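Local coordinates for odorant binding protein ASP5 (Apis mellifera, PDB 3R72) that probably carries odorant molecules in the antennae, and here holds the small hydrophobic ligand n-butyl-benzenesulfonamide inside a mainly helical fold of the PBP/GOBP family, at residues I23-E28 and Q45-C50; G61-D66 and Q102-Y107. All blocks are in the same frame, centred on the assembly; numbering follows the deposited sequence.

Interaction 1 of 2, residues I23-E28 and Q45-C50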
ATOM      1  N   ILE A  23     -12.810   5.031   7.816  1.00 12.43           N
ATOM      2  CA  ILE A  23     -12.459   6.301   7.176  1.00 12.47           C
ATOM      3  C   ILE A  23     -13.639   6.986   6.439  1.00 13.26           C
ATOM      4  O   ILE A  23     -13.581   8.190   6.169  1.00 14.94           O
ATOM      5  CB  ILE A  23     -11.242   6.097   6.244  1.00 12.29           C
ATOM      6  CG1 ILE A  23     -10.035   5.567   7.032  1.00 14.44           C
ATOM      7  CG2 ILE A  23     -10.860   7.396   5.531  1.00 13.43           C
ATOM      8  CD1 ILE A  23      -9.620   6.438   8.200  1.00 16.60           C
ATOM      9  N   ALA A  24     -14.694   6.248   6.122  1.00 13.10           N
ATOM     10  CA  ALA A  24     -15.918   6.814   5.539  1.00 11.75           C
ATOM     11  C   ALA A  24     -15.716   7.429   4.142  1.00 11.35           C
ATOM     12  O   ALA A  24     -16.242   8.499   3.815  1.00 11.38           O
ATOM     13  CB  ALA A  24     -16.591   7.808   6.518  1.00 12.83           C
ATOM     14  N   ILE A  25     -14.977   6.701   3.314  1.00 10.45           N
ATOM     15  CA  ILE A  25     -14.837   7.009   1.902  1.00  9.99           C
ATOM     16  C   ILE A  25     -15.413   5.872   1.095  1.00  9.93           C
ATOM     17  O   ILE A  25     -15.826   4.852   1.647  1.00 10.98           O
ATOM     18  CB  ILE A  25     -13.375   7.281   1.482  1.00 10.30           C
ATOM     19  CG1 ILE A  25     -12.465   6.095   1.804  1.00  9.96           C
ATOM     20  CG2 ILE A  25     -12.879   8.545   2.151  1.00 11.37           C
ATOM     21  CD1 ILE A  25     -11.083   6.187   1.181  1.00 11.26           C
ATOM     22  N   THR A  26     -15.445   6.037  -0.212  1.00 10.23           N
ATOM     23  CA  THR A  26     -16.055   5.058  -1.079  1.00 10.09           C
ATOM     24  C   THR A  26     -15.032   4.087  -1.654  1.00  9.88           C
ATOM     25  O   THR A  26     -13.844   4.394  -1.820  1.00  9.53           O
ATOM     26  CB  THR A  26     -16.767   5.746  -2.251  1.00  9.82           C
ATOM     27  OG1 THR A  26     -15.783   6.424  -3.026  1.00 10.15           O
ATOM     28  CG2 THR A  26     -17.837   6.744  -1.764  1.00 11.74           C
ATOM     29  N   GLU A  27     -15.538   2.931  -2.037  1.00 10.67           N
ATOM     30  CA  GLU A  27     -14.732   1.969  -2.734  1.00 11.25           C
ATOM     31  C   GLU A  27     -14.218   2.532  -4.065  1.00 10.09           C
ATOM     32  O   GLU A  27     -13.083   2.255  -4.466  1.00  9.68           O
ATOM     33  CB  GLU A  27     -15.513   0.676  -2.933  1.00 13.46           C
ATOM     34  CG  GLU A  27     -14.666  -0.414  -3.511  1.00 17.66           C
ATOM     35  CD  GLU A  27     -15.130  -1.796  -3.118  1.00 21.36           C
ATOM     36  OE1 GLU A  27     -16.352  -1.998  -2.914  1.00 26.86           O
ATOM     37  OE2 GLU A  27     -14.270  -2.684  -3.045  1.00 22.44           O
ATOM     38  N   GLU A  28     -15.037   3.338  -4.734  1.00  9.59           N
ATOM     39  CA  GLU A  28     -14.616   3.962  -5.972  1.00  9.20           C
ATOM     40  C   GLU A  28     -13.316   4.753  -5.772  1.00  8.39           C
ATOM     41  O   GLU A  28     -12.391   4.673  -6.582  1.00  8.12           O
ATOM     42  CB  GLU A  28     -15.716   4.897  -6.505  1.00  9.48           C
ATOM     43  CG  GLU A  28     -15.286   5.614  -7.775  1.00  9.67           C
ATOM     44  CD  GLU A  28     -16.200   6.733  -8.217  1.00  9.88           C
ATOM     45  OE1 GLU A  28     -17.311   6.905  -7.683  1.00 10.01           O
ATOM     46  OE2 GLU A  28     -15.763   7.464  -9.135  1.00 11.08           O
ATOM     47  N   GLN A  45      -5.925   9.660   1.676  1.00  6.57           N
ATOM     48  CA  GLN A  45      -4.595   9.549   2.261  1.00  7.11           C
ATOM     49  C   GLN A  45      -4.646   8.745   3.559  1.00  7.46           C
ATOM     50  O   GLN A  45      -3.859   7.815   3.775  1.00  7.66           O
ATOM     51  CB  GLN A  45      -4.009  10.943   2.477  1.00  7.63           C
ATOM     52  CG  GLN A  45      -3.757  11.674   1.166  1.00  8.11           C
ATOM     53  CD  GLN A  45      -3.448  13.141   1.290  1.00  9.78           C
ATOM     54  OE1 GLN A  45      -3.550  13.739   2.357  1.00 11.06           O
ATOM     55  NE2 GLN A  45      -3.057  13.735   0.172  1.00 12.49           N
ATOM     56  N   CYS A  46      -5.603   9.062   4.422  1.00  7.51           N
ATOM     57  CA  CYS A  46      -5.715   8.341   5.693  1.00  8.50           C
ATOM     58  C   CYS A  46      -6.142   6.888   5.528  1.00  7.68           C
ATOM     59  O   CYS A  46      -5.749   6.057   6.344  1.00  7.80           O
ATOM     60  CB  CYS A  46      -6.628   9.089   6.650  1.00  9.71           C
ATOM     61  SG  CYS A  46      -5.942  10.714   7.183  1.00 14.52           S
ATOM     62  N   TYR A  47      -6.873   6.567   4.464  1.00  7.13           N
ATOM     63  CA  TYR A  47      -7.158   5.169   4.145  1.00  6.70           C
ATOM     64  C   TYR A  47      -5.850   4.399   3.936  1.00  6.75           C
ATOM     65  O   TYR A  47      -5.700   3.275   4.421  1.00  6.87           O
ATOM     66  CB  TYR A  47      -8.097   5.061   2.933  1.00  7.12           C
ATOM     67  CG  TYR A  47      -8.250   3.657   2.417  1.00  7.29           C
ATOM     68  CD1 TYR A  47      -9.241   2.805   2.895  1.00  8.27           C
ATOM     69  CD2 TYR A  47      -7.371   3.162   1.471  1.00  7.06           C
ATOM     70  CE1 TYR A  47      -9.336   1.495   2.437  1.00  7.80           C
ATOM     71  CE2 TYR A  47      -7.469   1.863   1.009  1.00  7.31           C
ATOM     72  CZ  TYR A  47      -8.457   1.039   1.495  1.00  7.78           C
ATOM     73  OH  TYR A  47      -8.561  -0.261   1.059  1.00  8.59           O
ATOM     74  N   THR A  48      -4.904   4.987   3.206  1.00  6.21           N
ATOM     75  CA  THR A  48      -3.642   4.293   2.992  1.00  6.16           C
ATOM     76  C   THR A  48      -2.923   4.017   4.295  1.00  5.94           C
ATOM     77  O   THR A  48      -2.315   2.963   4.460  1.00  6.32           O
ATOM     78  CB  THR A  48      -2.711   4.963   1.953  1.00  5.96           C
ATOM     79  OG1 THR A  48      -2.179   6.205   2.426  1.00  6.81           O
ATOM     80  CG2 THR A  48      -3.409   5.140   0.610  1.00  6.58           C
ATOM     81  N   THR A  49      -2.977   4.965   5.222  1.00  6.81           N
ATOM     82  CA  THR A  49      -2.361   4.760   6.520  1.00  7.45           C
ATOM     83  C   THR A  49      -3.057   3.646   7.306  1.00  7.24           C
ATOM     84  O   THR A  49      -2.396   2.848   7.965  1.00  7.64           O
ATOM     85  CB  THR A  49      -2.368   6.049   7.356  1.00  7.72           C
ATOM     86  OG1 THR A  49      -1.999   7.152   6.524  1.00  8.57           O
ATOM     87  CG2 THR A  49      -1.418   5.934   8.556  1.00 10.18           C
ATOM     88  N   CYS A  50      -4.381   3.611   7.241  1.00  7.59           N
ATOM     89  CA  CYS A  50      -5.155   2.583   7.913  1.00  8.27           C
ATOM     90  C   CYS A  50      -4.709   1.193   7.449  1.00  7.37           C
ATOM     91  O   CYS A  50      -4.453   0.301   8.274  1.00  7.61           O
ATOM     92  CB  CYS A  50      -6.654   2.810   7.657  1.00  8.81           C
ATOM     93  SG  CYS A  50      -7.780   1.625   8.439  1.00 11.83           S
TER

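Interaction 2 of 2, residues G61-D66 and Q102-Y107. With NBB (N-butyl-benzenesulfonamide), chain B.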
ATOM      1  N   GLY A  61       4.478   6.445  13.323  1.00 12.33           N
ATOM      2  CA  GLY A  61       4.872   7.571  12.513  1.00 12.84           C
ATOM      3  C   GLY A  61       5.959   7.301  11.496  1.00 12.54           C
ATOM      4  O   GLY A  61       6.399   8.223  10.820  1.00 13.25           O
ATOM      5  N   ASN A  62       6.364   6.042  11.337  1.00 11.31           N
ATOM      6  CA  ASN A  62       7.386   5.705  10.346  1.00 12.01           C
ATOM      7  C   ASN A  62       7.065   4.424   9.596  1.00  9.44           C
ATOM      8  O   ASN A  62       6.382   3.535  10.091  1.00  9.58           O
ATOM      9  CB  ASN A  62       8.760   5.572  11.013  1.00 13.57           C
ATOM     10  CG  ASN A  62       9.416   6.917  11.274  1.00 17.32           C
ATOM     11  OD1 ASN A  62       9.729   7.658  10.341  1.00 20.95           O
ATOM     12  ND2 ASN A  62       9.622   7.236  12.538  1.00 20.92           N
ATOM     13  N   PHE A  63       7.617   4.327   8.399  1.00  8.50           N
ATOM     14  CA  PHE A  63       7.568   3.082   7.651  1.00  8.24           C
ATOM     15  C   PHE A  63       8.384   2.024   8.355  1.00  7.80           C
ATOM     16  O   PHE A  63       9.393   2.336   8.985  1.00 10.20           O
ATOM     17  CB  PHE A  63       8.108   3.313   6.235  1.00  7.79           C
ATOM     18  CG  PHE A  63       7.293   4.290   5.466  1.00  6.99           C
ATOM     19  CD1 PHE A  63       6.096   3.908   4.887  1.00  7.39           C
ATOM     20  CD2 PHE A  63       7.643   5.617   5.427  1.00  8.00           C
ATOM     21  CE1 PHE A  63       5.293   4.815   4.244  1.00  7.25           C
ATOM     22  CE2 PHE A  63       6.833   6.536   4.778  1.00  8.21           C
ATOM     23  CZ  PHE A  63       5.667   6.139   4.191  1.00  7.62           C
ATOM     24  N   ASP A  64       7.943   0.781   8.235  1.00  7.31           N
ATOM     25  CA  ASP A  64       8.724  -0.352   8.679  1.00  7.14           C
ATOM     26  C   ASP A  64       9.150  -1.088   7.419  1.00  6.92           C
ATOM     27  O   ASP A  64       8.411  -1.920   6.890  1.00  6.83           O
ATOM     28  CB  ASP A  64       7.924  -1.249   9.635  1.00  8.16           C
ATOM     29  CG  ASP A  64       8.755  -2.379  10.181  1.00  9.12           C
ATOM     30  OD1 ASP A  64       9.723  -2.763   9.496  1.00  9.25           O
ATOM     31  OD2 ASP A  64       8.447  -2.904  11.270  1.00 11.68           O
ATOM     32  N   PHE A  65      10.323  -0.734   6.909  1.00  7.44           N
ATOM     33  CA  PHE A  65      10.760  -1.297   5.640  1.00  7.27           C
ATOM     34  C   PHE A  65      11.102  -2.774   5.747  1.00  7.48           C
ATOM     35  O   PHE A  65      10.912  -3.495   4.773  1.00  8.30           O
ATOM     36  CB  PHE A  65      11.893  -0.493   4.994  1.00  7.54           C
ATOM     37  CG  PHE A  65      11.477   0.886   4.580  1.00  7.80           C
ATOM     38  CD1 PHE A  65      10.548   1.077   3.569  1.00  8.63           C
ATOM     39  CD2 PHE A  65      11.989   2.005   5.218  1.00  9.73           C
ATOM     40  CE1 PHE A  65      10.146   2.366   3.224  1.00  9.39           C
ATOM     41  CE2 PHE A  65      11.587   3.280   4.855  1.00 10.44           C
ATOM     42  CZ  PHE A  65      10.675   3.449   3.877  1.00 10.63           C
ATOM     43  N   ASP A  66      11.549  -3.242   6.912  1.00  7.76           N
ATOM     44  CA  ASP A  66      11.748  -4.687   7.071  1.00  8.25           C
ATOM     45  C   ASP A  66      10.413  -5.427   6.878  1.00  8.09           C
ATOM     46  O   ASP A  66      10.371  -6.469   6.226  1.00  8.46           O
ATOM     47  CB  ASP A  66      12.329  -5.040   8.455  1.00  9.11           C
ATOM     48  CG  ASP A  66      13.790  -4.641   8.641  1.00  9.58           C
ATOM     49  OD1 ASP A  66      14.459  -4.172   7.691  1.00 10.49           O
ATOM     50  OD2 ASP A  66      14.269  -4.822   9.779  1.00 10.42           O
ATOM     51  N   GLN A 102      -0.369  11.815   4.734  1.00  8.13           N
ATOM     52  CA  GLN A 102       0.345  12.333   3.584  1.00  8.63           C
ATOM     53  C   GLN A 102       1.571  11.481   3.260  1.00  7.86           C
ATOM     54  O   GLN A 102       1.828  11.188   2.099  1.00  8.19           O
ATOM     55  CB  GLN A 102       0.718  13.797   3.839  1.00  9.27           C
ATOM     56  CG  GLN A 102      -0.510  14.686   3.890  1.00 10.70           C
ATOM     57  CD  GLN A 102      -0.267  16.075   4.446  1.00 12.98           C
ATOM     58  OE1 GLN A 102       0.547  16.285   5.333  1.00 14.38           O
ATOM     59  NE2 GLN A 102      -1.035  17.028   3.961  1.00 16.83           N
ATOM     60  N   LYS A 103       2.301  11.045   4.285  1.00  8.10           N
ATOM     61  CA  LYS A 103       3.491  10.233   4.067  1.00  7.98           C
ATOM     62  C   LYS A 103       3.162   8.896   3.418  1.00  6.81           C
ATOM     63  O   LYS A 103       3.791   8.512   2.431  1.00  6.98           O
ATOM     64  CB  LYS A 103       4.226   9.999   5.372  1.00  8.84           C
ATOM     65  CG  LYS A 103       4.915  11.231   5.940  1.00 10.59           C
ATOM     66  CD  LYS A 103       5.840  10.854   7.098  1.00 16.56           C
ATOM     67  CE  LYS A 103       6.475  12.071   7.726  1.00 20.60           C
ATOM     68  NZ  LYS A 103       6.964  11.815   9.111  1.00 23.63           N
ATOM     69  N   THR A 104       2.212   8.157   3.977  1.00  6.71           N
ATOM     70  CA  THR A 104       1.894   6.863   3.388  1.00  6.54           C
ATOM     71  C   THR A 104       1.338   7.021   1.981  1.00  6.36           C
ATOM     72  O   THR A 104       1.657   6.226   1.099  1.00  6.14           O
ATOM     73  CB  THR A 104       0.959   6.000   4.264  1.00  6.55           C
ATOM     74  OG1 THR A 104      -0.299   6.653   4.454  1.00  6.74           O
ATOM     75  CG2 THR A 104       1.584   5.719   5.595  1.00  7.77           C
ATOM     76  N   TYR A 105       0.546   8.060   1.742  1.00  6.11           N
ATOM     77  CA  TYR A 105       0.013   8.282   0.407  1.00  5.80           C
ATOM     78  C   TYR A 105       1.127   8.550  -0.605  1.00  6.13           C
ATOM     79  O   TYR A 105       1.092   8.050  -1.725  1.00  6.30           O
ATOM     80  CB  TYR A 105      -0.937   9.449   0.419  1.00  6.55           C
ATOM     81  CG  TYR A 105      -1.852   9.625  -0.775  1.00  6.41           C
ATOM     82  CD1 TYR A 105      -2.766   8.655  -1.145  1.00  6.26           C
ATOM     83  CD2 TYR A 105      -1.873  10.822  -1.476  1.00  7.47           C
ATOM     84  CE1 TYR A 105      -3.681   8.869  -2.151  1.00  6.51           C
ATOM     85  CE2 TYR A 105      -2.784  11.044  -2.487  1.00  7.49           C
ATOM     86  CZ  TYR A 105      -3.675  10.058  -2.819  1.00  6.46           C
ATOM     87  OH  TYR A 105      -4.617  10.230  -3.786  1.00  8.02           O
ATOM     88  N   GLN A 106       2.124   9.335  -0.206  1.00  5.87           N
ATOM     89  CA  GLN A 106       3.274   9.593  -1.055  1.00  6.99           C
ATOM     90  C   GLN A 106       4.026   8.291  -1.358  1.00  6.56           C
ATOM     91  O   GLN A 106       4.485   8.079  -2.472  1.00  7.09           O
ATOM     92  CB  GLN A 106       4.212  10.604  -0.393  1.00  7.43           C
ATOM     93  CG  GLN A 106       3.673  12.042  -0.306  1.00  9.24           C
ATOM     94  CD  GLN A 106       4.312  12.839   0.809  1.00 10.34           C
ATOM     95  OE1 GLN A 106       5.422  12.532   1.244  1.00 11.41           O
ATOM     96  NE2 GLN A 106       3.605  13.857   1.300  1.00 13.27           N
ATOM     97  N   TYR A 107       4.175   7.423  -0.364  1.00  6.01           N
ATOM     98  CA  TYR A 107       4.869   6.154  -0.550  1.00  6.20           C
ATOM     99  C   TYR A 107       4.120   5.260  -1.541  1.00  6.10           C
ATOM    100  O   TYR A 107       4.709   4.663  -2.446  1.00  6.34           O
ATOM    101  CB  TYR A 107       5.055   5.461   0.819  1.00  6.68           C
ATOM    102  CG  TYR A 107       5.830   4.182   0.687  1.00  6.98           C
ATOM    103  CD1 TYR A 107       7.215   4.222   0.578  1.00  8.47           C
ATOM    104  CD2 TYR A 107       5.213   2.958   0.612  1.00  8.58           C
ATOM    105  CE1 TYR A 107       7.963   3.091   0.379  1.00  8.71           C
ATOM    106  CE2 TYR A 107       5.964   1.812   0.429  1.00  8.45           C
ATOM    107  CZ  TYR A 107       7.339   1.895   0.300  1.00  8.50           C
ATOM    108  OH  TYR A 107       8.086   0.776   0.073  1.00 11.31           O
TER
HETATM  109  O1S NBB B   1       2.282  -1.543   2.726  0.70  9.11           O
HETATM  110  S   NBB B   1       1.638  -2.242   1.676  0.70  9.23           S
HETATM  111  O2S NBB B   1       0.228  -2.461   1.846  0.70 11.35           O
HETATM  112  N10 NBB B   1       2.367  -3.662   1.555  0.70  9.86           N
HETATM  113  C11 NBB B   1       3.802  -3.739   1.377  1.00 11.94           C
HETATM  114  C12 NBB B   1       4.200  -4.892   0.475  1.00 13.40           C
HETATM  115  C13 NBB B   1       3.799  -4.700  -0.988  1.00 14.28           C
HETATM  116  C14 NBB B   1       4.650  -3.636  -1.647  1.00 16.31           C
HETATM  117  C4  NBB B   1       1.888  -1.436   0.271  0.70  8.06           C
HETATM  118  C5  NBB B   1       1.302  -1.928  -0.898  0.70  9.06           C
HETATM  119  C6  NBB B   1       1.492  -1.279  -2.127  0.70  8.97           C
HETATM  120  C1  NBB B   1       2.262  -0.130  -2.218  0.70  9.15           C
HETATM  121  C2  NBB B   1       2.830   0.382  -1.075  0.70  8.35           C
HETATM  122  C3  NBB B   1       2.654  -0.256   0.151  0.70  8.96           C

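Interaction 1 of 2, residues I23-E28 and Q45-C50
Ile23 and Tyr47 bring the two backbones together, their CA atoms 6.2 Å apart, where helix 5-23 ends and the chain turns past one flank of helix 42-54. Ala24, with positive phi, is the first residue to leave the helical conformation, and two residues on, Thr26 caps the start of helix 27-32, its OG1 bonded to Leu29 N. Ile23 lays its CG1 branch against the backbone of helix 42-54, CG1 lying 4.1 Å from Tyr47 CA. The terminal methyl continues to Cys46, with Ile23 CD1 4.3 Å from Cys46 CB, while on the next turn Cys50 CB lies 4.4 Å from Ile23 CG1. Ile25 adds a second touch: its CD1 sits 3.6 Å from Tyr47 CB, the two side chains crossing at about a right angle. Tyr47 CG stands anti to its backbone N (chi1 171°), and the ring runs on to place OH in a hydrogen bond with Pro122 OXT, the C-terminal carboxylate. The contact itself is apolar packing without directional bonds, while the disulfides Cys50-Cys19 and Cys46-Cys101, two of the three that cross-link the helices in this family, and the Tyr47 hydroxyl bond fix helix 42-54 to other parts of the fold.

Interaction 2 of 2, residues G61-D66 and Q102-Y107
Phe63 and Phe65 meet Tyr107 in a partly buried aromatic cluster that joins the short strand 62-63 and the start of helix 65-75 to helix 100-114, beside the ligand pocket. Phe63 reaches the helix with its ring tip. CZ comes to 3.5 Å from Tyr107 CB, and the same atom lies 3.5 Å from Lys103 O, which sits at the ring edge and in its plane, where the slightly positive C-H rim faces the carbonyl oxygen. Thr104 CA also lies at this edge, 3.9 Å from Phe63 CZ. Tyr107 CG is anti to its backbone N (chi1 -177°), and Tyr107 CD1 lies over one face of Phe63, offset toward its rim. The two planes are inclined at 38° with centroids 4.9 Å apart, an oblique meeting. Phe65 and Tyr107 slide past each other in opposite directions, Phe65 CE1 3.7 Å from Tyr107 CE1, which lies at the Phe65 edge, near its plane, and Phe63 CB rests over one face of the Phe65 ring. In this PBP/GOBP-type fold, helices enclose a hydrophobic cavity, and Tyr107 belongs to its lining: CE2 is 3.8 Å from C2 of the bound n-butyl-benzenesulfonamide, whose C3 lies at the edge of the tyrosine ring. The phenylalanines thus form a second shell behind a residue that touches the ligand. Met52 of helix 42-54 also packs on Phe63, and Phe58 meets it edge-to-face. On the helix 65-75 side, Asp64 caps the first turn, OD1 bonded to Met67 N. At the strand end the extended Lys103 chain runs toward Gly61, but NZ stays 4.0 Å from Gly61 O, without a hydrogen bond.

Interaction 1 is a surface contact of aliphatic carbons, whereas interaction 2 lies deeper, is built from aromatic rings and borders a bound ligand. The two are joined through their helices: helix 42-54 supplies a segment to interaction 1 and helix 100-114 one to interaction 2. Their centres are about 15 Å apart, yet the helices meet directly: Thr104 OG1 probably hydrogen-bonds both Thr49 OG1 (2.7 Å) and Thr48 OG1 (2.8 Å). Beside these bonds, Gln45 CG packs on Tyr105 CD2, and the Cys46-Cys101 disulfide ties the same helix pair covalently. Segment 23-28 thus connects through the 42-54 helix to the one that bears Tyr107 in the pocket wall.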